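Local coordinates for protein protease (Penicillium cyclopium, PDB 5Z6O) that hydrolyses peptide bonds as a subtilisin-like serine protease of the peptidase S8 family, probably cleaving casein, gelatin and type IV collagen, at residues 109-114 with 135-140; 113-118 with 147-152. All coordinates share one frame; numbering follows the deposited sequence.

Contact 1: residues 109-114 with 135-140; sequences SQVIAG and MSLGGA. With PMS (phenylmethanesulfonic acid), chain C.
Leu-137, which meets Val-111 through its side chain, presents its backbone to the flat phenyl ring of phenylmethanesulfonic acid on the opposite flank. Leu-137 CA sits over one face of that ring, and the peptide joining Leu-137 to Gly-138 runs on past the C3/C4 edge, its plane within about 15° of parallel to the ring. Gly-138 N comes 3.5 Å from PMS C4. Ser-136 O approaches from the same side but lies outside the ring outline, 3.7 Å from PMS C2. The backbone of Ser-136 to Gly-138 thus forms one wall of the aromatic site, consistent with the S1 pocket of subtilases, where this segment flanks the substrate.

Away from the ligand the contact is purely apolar and small. Val-111 brings only CG1 to the other segment; with this methyl trans to the backbone N (chi1 174°), it reaches the terminal methyl of Met-135, 3.8 Å from its CE. The methionine chain runs extended through chi2 and then bends at chi3 (65°), which turns CE toward helix 108-124 and alongside Leu-137, 3.6 Å from CD1 of that residue. Leu-137 CD1 is farther from Val-111 CG1, at 4.3 Å, a looser touch.

Ser-136 OG is hydrogen-bonded to Ser-228 O and to Asn-134 ND2, tying this wall to the chain around the charge-relay serine. Met-135 ends strand 131-135, paired through its backbone with strand 157-162, and packs on Val-41 of strand 37-42, while Val-111 on helix 108-124 also leans on Met-145 of helix 143-154.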
# COMPACT_ATOMS: atom_id res chain seq x y z
N SER A 109 -10.20 5.16 17.65
CA SER A 109 -9.17 5.73 18.49
C SER A 109 -7.90 4.85 18.50
O SER A 109 -6.79 5.39 18.53
CB SER A 109 -9.69 5.97 19.91
OG SER A 109 -9.88 4.73 20.54
N GLN A 110 -8.05 3.52 18.43
CA GLN A 110 -6.86 2.64 18.37
C GLN A 110 -6.08 2.85 17.09
O GLN A 110 -4.83 2.81 17.08
CB GLN A 110 -7.24 1.14 18.40
CG GLN A 110 -8.11 0.66 19.50
CD GLN A 110 -8.41 -0.83 19.39
OE1 GLN A 110 -8.27 -1.46 18.30
NE2 GLN A 110 -8.81 -1.43 20.50
N VAL A 111 -6.79 3.01 15.97
CA VAL A 111 -6.12 3.28 14.69
C VAL A 111 -5.36 4.59 14.75
O VAL A 111 -4.20 4.70 14.32
CB VAL A 111 -7.14 3.29 13.54
CG1 VAL A 111 -6.46 3.70 12.22
CG2 VAL A 111 -7.79 1.93 13.40
N ILE A 112 -6.03 5.64 15.25
CA ILE A 112 -5.39 6.95 15.29
C ILE A 112 -4.17 6.92 16.19
O ILE A 112 -3.14 7.53 15.87
CB ILE A 112 -6.41 8.03 15.72
CG1 ILE A 112 -7.47 8.17 14.62
CG2 ILE A 112 -5.70 9.38 15.99
CD1 ILE A 112 -8.60 9.04 14.98
N ALA A 113 -4.25 6.20 17.32
CA ALA A 113 -3.09 6.05 18.21
C ALA A 113 -1.91 5.40 17.47
O ALA A 113 -0.75 5.80 17.67
CB ALA A 113 -3.48 5.22 19.45
N GLY A 114 -2.19 4.43 16.60
CA GLY A 114 -1.09 3.83 15.84
C GLY A 114 -0.50 4.78 14.82
O GLY A 114 0.73 4.84 14.63
N MET A 135 -2.37 2.17 4.64
CA MET A 135 -3.58 1.96 5.45
C MET A 135 -4.57 1.19 4.59
O MET A 135 -5.27 1.79 3.79
CB MET A 135 -4.21 3.26 5.95
CG MET A 135 -3.40 3.83 7.11
SD MET A 135 -4.31 5.23 7.92
CE MET A 135 -5.74 4.44 8.61
N SER A 136 -4.60 -0.12 4.74
CA SER A 136 -5.55 -0.95 4.00
C SER A 136 -6.75 -1.24 4.86
O SER A 136 -7.03 -2.38 5.16
CB SER A 136 -4.88 -2.24 3.54
OG SER A 136 -3.97 -2.01 2.47
N LEU A 137 -7.39 -0.21 5.36
CA LEU A 137 -8.57 -0.33 6.19
C LEU A 137 -9.38 0.94 5.97
O LEU A 137 -8.88 1.94 5.46
CB LEU A 137 -8.23 -0.50 7.67
CG LEU A 137 -7.33 0.58 8.28
CD1 LEU A 137 -8.11 1.79 8.78
CD2 LEU A 137 -6.48 -0.02 9.42
N GLY A 138 -10.64 0.89 6.34
CA GLY A 138 -11.50 2.01 6.02
C GLY A 138 -12.78 1.84 6.78
O GLY A 138 -13.06 0.77 7.34
N GLY A 139 -13.56 2.89 6.81
CA GLY A 139 -14.80 2.79 7.53
C GLY A 139 -15.67 3.95 7.19
O GLY A 139 -15.42 4.65 6.21
N ALA A 140 -16.71 4.13 7.99
CA ALA A 140 -17.65 5.21 7.76
C ALA A 140 -16.93 6.54 7.91
O ALA A 140 -15.87 6.64 8.53
CB ALA A 140 -18.82 5.13 8.74
C PMS C . -10.02 -4.63 4.07
S PMS C . -9.13 -5.20 2.59
C1 PMS C . -10.64 -3.25 3.84
C2 PMS C . -10.02 -2.28 3.05
C3 PMS C . -10.61 -1.04 2.87
C4 PMS C . -11.83 -0.75 3.47
C5 PMS C . -12.44 -1.71 4.26
C6 PMS C . -11.86 -2.96 4.43
O2S PMS C . -8.96 -6.69 2.58
O1S PMS C . -9.91 -4.94 1.34

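Contact 2: residues 113-118 with 147-152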
# COMPACT_ATOMS: atom_id res chain seq x y z
N ALA A 113 -4.25 6.20 17.32
CA ALA A 113 -3.09 6.05 18.21
C ALA A 113 -1.91 5.40 17.47
O ALA A 113 -0.75 5.80 17.67
CB ALA A 113 -3.48 5.22 19.45
N GLY A 114 -2.19 4.43 16.60
CA GLY A 114 -1.09 3.83 15.84
C GLY A 114 -0.50 4.78 14.82
O GLY A 114 0.73 4.84 14.63
N MET A 115 -1.36 5.57 14.16
CA MET A 115 -0.87 6.58 13.22
C MET A 115 0.02 7.60 13.90
O MET A 115 1.08 7.97 13.38
CB MET A 115 -2.06 7.29 12.55
CG MET A 115 -2.96 6.33 11.79
SD MET A 115 -4.52 7.07 11.30
CE MET A 115 -3.92 8.27 10.15
N ASP A 116 -0.43 8.07 15.08
CA ASP A 116 0.35 9.03 15.85
C ASP A 116 1.70 8.45 16.26
O ASP A 116 2.74 9.14 16.18
CB ASP A 116 -0.45 9.44 17.10
CG ASP A 116 -1.56 10.44 16.81
OD1 ASP A 116 -1.72 10.92 15.65
OD2 ASP A 116 -2.30 10.75 17.76
N TRP A 117 1.71 7.18 16.70
CA TRP A 117 2.98 6.53 17.05
C TRP A 117 3.93 6.53 15.87
O TRP A 117 5.13 6.83 16.01
CB TRP A 117 2.73 5.11 17.53
CG TRP A 117 4.00 4.41 17.89
CD1 TRP A 117 4.57 4.31 19.13
CD2 TRP A 117 4.89 3.74 16.98
NE1 TRP A 117 5.77 3.62 19.04
CE2 TRP A 117 5.99 3.26 17.73
CE3 TRP A 117 4.87 3.50 15.60
CZ2 TRP A 117 7.05 2.56 17.16
CZ3 TRP A 117 5.94 2.78 15.02
CH2 TRP A 117 7.01 2.33 15.80
N ALA A 118 3.41 6.21 14.68
CA ALA A 118 4.28 6.10 13.51
C ALA A 118 4.88 7.45 13.13
O ALA A 118 6.05 7.53 12.71
CB ALA A 118 3.49 5.49 12.36
N ASP A 147 -8.81 14.05 9.80
CA ASP A 147 -7.80 14.95 10.36
C ASP A 147 -6.50 14.21 10.66
O ASP A 147 -5.41 14.76 10.45
CB ASP A 147 -8.28 15.59 11.66
CG ASP A 147 -9.40 16.59 11.45
OD1 ASP A 147 -9.61 17.03 10.30
OD2 ASP A 147 -10.06 16.90 12.47
N ALA A 148 -6.62 13.03 11.26
CA ALA A 148 -5.42 12.26 11.60
C ALA A 148 -4.63 11.92 10.34
O ALA A 148 -3.39 12.01 10.32
CB ALA A 148 -5.80 11.00 12.35
N ALA A 149 -5.34 11.48 9.30
CA ALA A 149 -4.66 11.15 8.03
C ALA A 149 -3.97 12.36 7.42
O ALA A 149 -2.82 12.29 6.93
CB ALA A 149 -5.66 10.56 7.04
N ALA A 150 -4.68 13.51 7.40
CA ALA A 150 -4.07 14.71 6.86
C ALA A 150 -2.84 15.10 7.67
O ALA A 150 -1.85 15.59 7.11
CB ALA A 150 -5.06 15.88 6.84
N ASN A 151 -2.87 14.90 8.98
CA ASN A 151 -1.71 15.21 9.80
C ASN A 151 -0.52 14.31 9.46
O ASN A 151 0.63 14.74 9.53
CB ASN A 151 -2.07 15.09 11.28
CG ASN A 151 -0.91 15.45 12.17
OD1 ASN A 151 -0.47 16.60 12.17
ND2 ASN A 151 -0.39 14.47 12.91
N VAL A 152 -0.78 13.02 9.18
CA VAL A 152 0.33 12.15 8.76
C VAL A 152 1.05 12.77 7.57
O VAL A 152 2.29 12.83 7.54
CB VAL A 152 -0.20 10.74 8.41
CG1 VAL A 152 0.90 9.83 7.76
CG2 VAL A 152 -0.74 10.08 9.65
O HOH W 1 -1.74 11.69 12.81
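The closest packing between helix 113-118 and helix 147-152 is made by Met-115 CE. It settles over the peptide between Ala-148 and Ala-149, 3.7 Å from Ala-148 C and 3.6 Å from Ala-149 N. Ala-148 and Ala-149 carry nothing larger than a methyl group, which is consistent with this close approach to the backbone. Ala-148 CB flanks the methionine methyl at 4.0 Å from Met-115 CE, and Val-152 CG2 closes on it from the next turn at 3.7 Å. The methionine leaves its helix with an extended chi2 and then folds at chi3 (66°), which carries CE across the groove. On the sheet side the packing continues, since Val-152 rests on Met-133 of strand 131-135.

The two segments run nearly parallel, their axes 13° apart and 10.2 Å distant at closest approach. They are the helices of successive beta-alpha-beta crossovers: helix 108-124 links strands 93-98 and 131-135, and helix 143-154 links 131-135 to 157-162. Both cover the same face of the parallel sheet in the alpha/beta subtilisin fold.

Toward the outer side the groove is wetter and no direct polar bond spans it. A water donates to Ala-148 O at 3.0 Å and accepts from the exposed Asn-151 through ND2 at 3.1 Å, so one helix holds it by a main-chain and a side-chain group. It also donates to Asp-116 OD1 across the gap at 2.9 Å, but this aspartate has two conformers, and the third bond is less certain than the two to helix 147-152.

Overall arrangement
The two contacts lie about 9 Å apart, centre to centre, on one side of the chain's centre, and both start from helix 108-124, sharing Ala-113 and Gly-114. Contact 1 joins its early turns to the chain leaving strand 131-135; contact 2 joins later turns to helix 143-154, which follows after strand 139-140. The contacts touch directly: Met-135 SD packs on Met-115 CE at 3.8 Å, and Ile-112 CG2 on Ala-148 CB at 4.0 Å. The two contacts thus join into one apolar cluster between the helices and the parallel sheet, from the interhelical groove to the C-terminal end of strand 131-135, where the backbone beyond Met-135 borders the inhibitor.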